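Local coordinates for protein trehalose-6-phosphate phosphatase (Neosartorya fumigata, PDB 5DXL) that belongs to the trehalose-phosphatase family of the haloacid dehalogenase (HAD) superfamily and has the Rossmann-like core of that superfamily, at residues Asp26-Thr30 against Leu215-Asp221. Residues are numbered along the deposited sequence; the frame is centred on the assembly and turned at random.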
ATOM      1  N   ASP A  26       2.991  -4.822   1.925  1.00  7.36           N
ATOM      2  CA  ASP A  26       1.619  -4.922   2.403  1.00  7.25           C
ATOM      3  C   ASP A  26       1.664  -5.875   3.602  1.00  8.59           C
ATOM      4  O   ASP A  26       2.623  -6.635   3.756  1.00  9.32           O
ATOM      5  CB  ASP A  26       0.689  -5.422   1.282  1.00  7.88           C
ATOM      6  CG  ASP A  26      -0.800  -5.217   1.582  1.00 11.03           C
ATOM      7  OD1 ASP A  26      -1.168  -4.729   2.659  1.00 11.36           O
ATOM      8  OD2 ASP A  26      -1.614  -5.550   0.698  1.00 11.99           O
ATOM      9  N   TYR A  27       0.654  -5.820   4.468  1.00  7.89           N
ATOM     10  CA  TYR A  27       0.647  -6.699   5.632  1.00  9.73           C
ATOM     11  C   TYR A  27      -0.271  -7.915   5.399  1.00 10.17           C
ATOM     12  O   TYR A  27       0.209  -9.024   5.160  1.00 10.13           O
ATOM     13  CB  TYR A  27       0.232  -5.933   6.905  1.00  8.56           C
ATOM     14  CG  TYR A  27       0.145  -6.858   8.083  1.00 10.38           C
ATOM     15  CD1 TYR A  27       1.290  -7.471   8.577  1.00 11.59           C
ATOM     16  CD2 TYR A  27      -1.077  -7.164   8.664  1.00 10.56           C
ATOM     17  CE1 TYR A  27       1.228  -8.361   9.634  1.00 14.46           C
ATOM     18  CE2 TYR A  27      -1.154  -8.058   9.727  1.00 11.14           C
ATOM     19  CZ  TYR A  27       0.001  -8.651  10.198  1.00 15.85           C
ATOM     20  OH  TYR A  27      -0.058  -9.534  11.249  1.00 20.96           O
ATOM     21  N   ASP A  28      -1.580  -7.711   5.465  1.00  9.97           N
ATOM     22  CA  ASP A  28      -2.508  -8.824   5.271  1.00 10.46           C
ATOM     23  C   ASP A  28      -2.350  -9.460   3.901  1.00  9.56           C
ATOM     24  O   ASP A  28      -2.211  -8.764   2.903  1.00 11.47           O
ATOM     25  CB  ASP A  28      -3.952  -8.350   5.453  1.00  9.75           C
ATOM     26  CG  ASP A  28      -4.262  -8.012   6.889  1.00 13.05           C
ATOM     27  OD1 ASP A  28      -4.387  -8.957   7.700  1.00 14.84           O
ATOM     28  OD2 ASP A  28      -4.352  -6.816   7.219  1.00 11.88           O
ATOM     29  N   GLY A  29      -2.359 -10.789   3.856  1.00 10.90           N
ATOM     30  CA  GLY A  29      -2.169 -11.504   2.603  1.00 11.60           C
ATOM     31  C   GLY A  29      -0.743 -11.566   2.078  1.00 11.96           C
ATOM     32  O   GLY A  29      -0.468 -12.269   1.100  1.00 11.34           O
ATOM     33  N   THR A  30       0.159 -10.842   2.734  1.00 10.22           N
ATOM     34  CA  THR A  30       1.524 -10.691   2.245  1.00 11.27           C
ATOM     35  C   THR A  30       2.508 -11.176   3.303  1.00 10.66           C
ATOM     36  O   THR A  30       3.265 -12.111   3.053  1.00 11.79           O
ATOM     37  CB  THR A  30       1.808  -9.219   1.856  1.00  9.38           C
ATOM     38  OG1 THR A  30       0.919  -8.824   0.810  1.00 11.08           O
ATOM     39  CG2 THR A  30       3.248  -9.063   1.350  1.00  9.71           C
ATOM     40  N   LEU A 215       6.573  -5.910  -1.841  1.00  8.56           N
ATOM     41  CA  LEU A 215       5.761  -7.127  -1.770  1.00  7.64           C
ATOM     42  C   LEU A 215       4.298  -6.831  -1.485  1.00  8.46           C
ATOM     43  O   LEU A 215       3.975  -6.043  -0.590  1.00  9.58           O
ATOM     44  CB  LEU A 215       6.304  -8.058  -0.678  1.00  9.00           C
ATOM     45  CG  LEU A 215       7.559  -8.855  -1.060  1.00 11.55           C
ATOM     46  CD1 LEU A 215       8.428  -9.122   0.167  1.00 13.15           C
ATOM     47  CD2 LEU A 215       7.111 -10.170  -1.673  1.00 14.46           C
ATOM     48  N   GLY A 216       3.413  -7.494  -2.222  1.00  9.36           N
ATOM     49  CA  GLY A 216       1.985  -7.309  -2.020  1.00  9.90           C
ATOM     50  C   GLY A 216       1.196  -8.362  -2.771  1.00  9.86           C
ATOM     51  O   GLY A 216       1.660  -8.886  -3.786  1.00 10.11           O
ATOM     52  N   ASP A 217      -0.006  -8.659  -2.282  1.00  9.56           N
ATOM     53  CA  ASP A 217      -0.808  -9.737  -2.858  1.00 10.97           C
ATOM     54  C   ASP A 217      -2.020  -9.278  -3.649  1.00 12.63           C
ATOM     55  O   ASP A 217      -2.588 -10.062  -4.402  1.00 12.60           O
ATOM     56  CB  ASP A 217      -1.307 -10.664  -1.752  1.00 10.50           C
ATOM     57  CG  ASP A 217      -2.281  -9.973  -0.821  1.00 14.03           C
ATOM     58  OD1 ASP A 217      -1.937  -8.885  -0.325  1.00 13.33           O
ATOM     59  OD2 ASP A 217      -3.378 -10.519  -0.576  1.00 16.91           O
ATOM     60  N   ASP A 218      -2.439  -8.034  -3.466  1.00 10.38           N
ATOM     61  CA  ASP A 218      -3.764  -7.668  -3.973  1.00 12.56           C
ATOM     62  C   ASP A 218      -3.761  -6.622  -5.085  1.00 16.79           C
ATOM     63  O   ASP A 218      -2.712  -6.198  -5.564  1.00 14.96           O
ATOM     64  CB  ASP A 218      -4.668  -7.229  -2.801  1.00 14.06           C
ATOM     65  CG  ASP A 218      -4.283  -5.878  -2.173  1.00 14.87           C
ATOM     66  OD1 ASP A 218      -3.599  -5.034  -2.788  1.00 14.77           O
ATOM     67  OD2 ASP A 218      -4.714  -5.650  -1.026  1.00 18.56           O
ATOM     68  N   PHE A 219      -4.965  -6.236  -5.496  1.00 18.58           N
ATOM     69  CA  PHE A 219      -5.159  -5.323  -6.614  1.00 20.45           C
ATOM     70  C   PHE A 219      -4.569  -3.946  -6.318  1.00 14.82           C
ATOM     71  O   PHE A 219      -3.986  -3.322  -7.201  1.00 21.42           O
ATOM     72  CB  PHE A 219      -6.659  -5.221  -6.937  1.00 18.82           C
ATOM     73  CG  PHE A 219      -6.982  -4.352  -8.120  1.00 34.74           C
ATOM     74  CD1 PHE A 219      -6.925  -4.860  -9.407  1.00 38.00           C
ATOM     75  CD2 PHE A 219      -7.373  -3.032  -7.942  1.00 35.31           C
ATOM     76  CE1 PHE A 219      -7.236  -4.064 -10.501  1.00 40.58           C
ATOM     77  CE2 PHE A 219      -7.682  -2.229  -9.034  1.00 37.90           C
ATOM     78  CZ  PHE A 219      -7.613  -2.749 -10.312  1.00 38.62           C
ATOM     79  N   THR A 220      -4.699  -3.489  -5.076  1.00 16.66           N
ATOM     80  CA  THR A 220      -4.165  -2.190  -4.681  1.00 18.91           C
ATOM     81  C   THR A 220      -2.635  -2.198  -4.668  1.00 20.81           C
ATOM     82  O   THR A 220      -1.991  -1.184  -4.945  1.00 20.29           O
ATOM     83  CB  THR A 220      -4.689  -1.748  -3.282  1.00 24.05           C
ATOM     84  OG1 THR A 220      -3.837  -2.242  -2.238  1.00 30.57           O
ATOM     85  CG2 THR A 220      -6.106  -2.246  -3.064  1.00 28.37           C
ATOM     86  N   ASP A 221      -2.052  -3.347  -4.344  1.00 13.94           N
ATOM     87  CA  ASP A 221      -0.607  -3.470  -4.314  1.00 13.71           C
ATOM     88  C   ASP A 221       0.010  -3.369  -5.702  1.00 11.58           C
ATOM     89  O   ASP A 221       1.173  -2.992  -5.837  1.00 11.63           O
ATOM     90  CB  ASP A 221      -0.217  -4.792  -3.657  1.00 12.26           C
ATOM     91  CG  ASP A 221      -0.534  -4.808  -2.186  1.00 12.91           C
ATOM     92  OD1 ASP A 221      -0.468  -3.732  -1.558  1.00 14.28           O
ATOM     93  OD2 ASP A 221      -0.834  -5.898  -1.664  1.00 11.13           O
TER
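D26 and D221 meet through their carboxylates, whose planes stand 79° apart, and OD2 of D26 comes within 2.5 Å of OD2 of D221. The D26 side chain extends across to the 215-221 segment because a chi1 of -165° sets CG opposite the backbone N; there D217 OD1 and D218 OD2 each lie 3.5 Å from D26 OD2. Beside this group T30 makes a weak hydrogen bond from OG1 to D217 OD1 (3.1 Å), while its CG2 packs on L215 CB at 3.8 Å. The backbones join in one nearly straight bond, D26 N to L215 O (3.0 Å, 170° at the hydrogen), which continues the pairing of the parallel strands 21-25 and 211-216.

Further bonds position D26, D218 and D221. Y27 N donates to D26 OD1 from above the carboxylate plane. The amide of D218 donates to D221 OD2 from the anti side, somewhat out of the carboxylate plane, and D217 N adds a weak bond to the same oxygen. D218 OD1 in turn accepts from D221 N (2.8 Å), an Asx motif in the turn before helix 222-229, with the T220 hydroxyl as a second donor. K190 forms salt bridges with both D26 OD1 and D221 OD1, whereas the D28 carboxylate turns away to a salt bridge with R68 through OD2.

The sequences DYDGT, after the first core strand, and GDDFTD, starting at the last residue of strand 211-216, match the first and fourth HAD motifs, brought together at the C-terminal ends of neighbouring strands. The clustered carboxylates, with K190 reaching D26 and D221, are consistent with the acidic site that holds magnesium in HAD relatives.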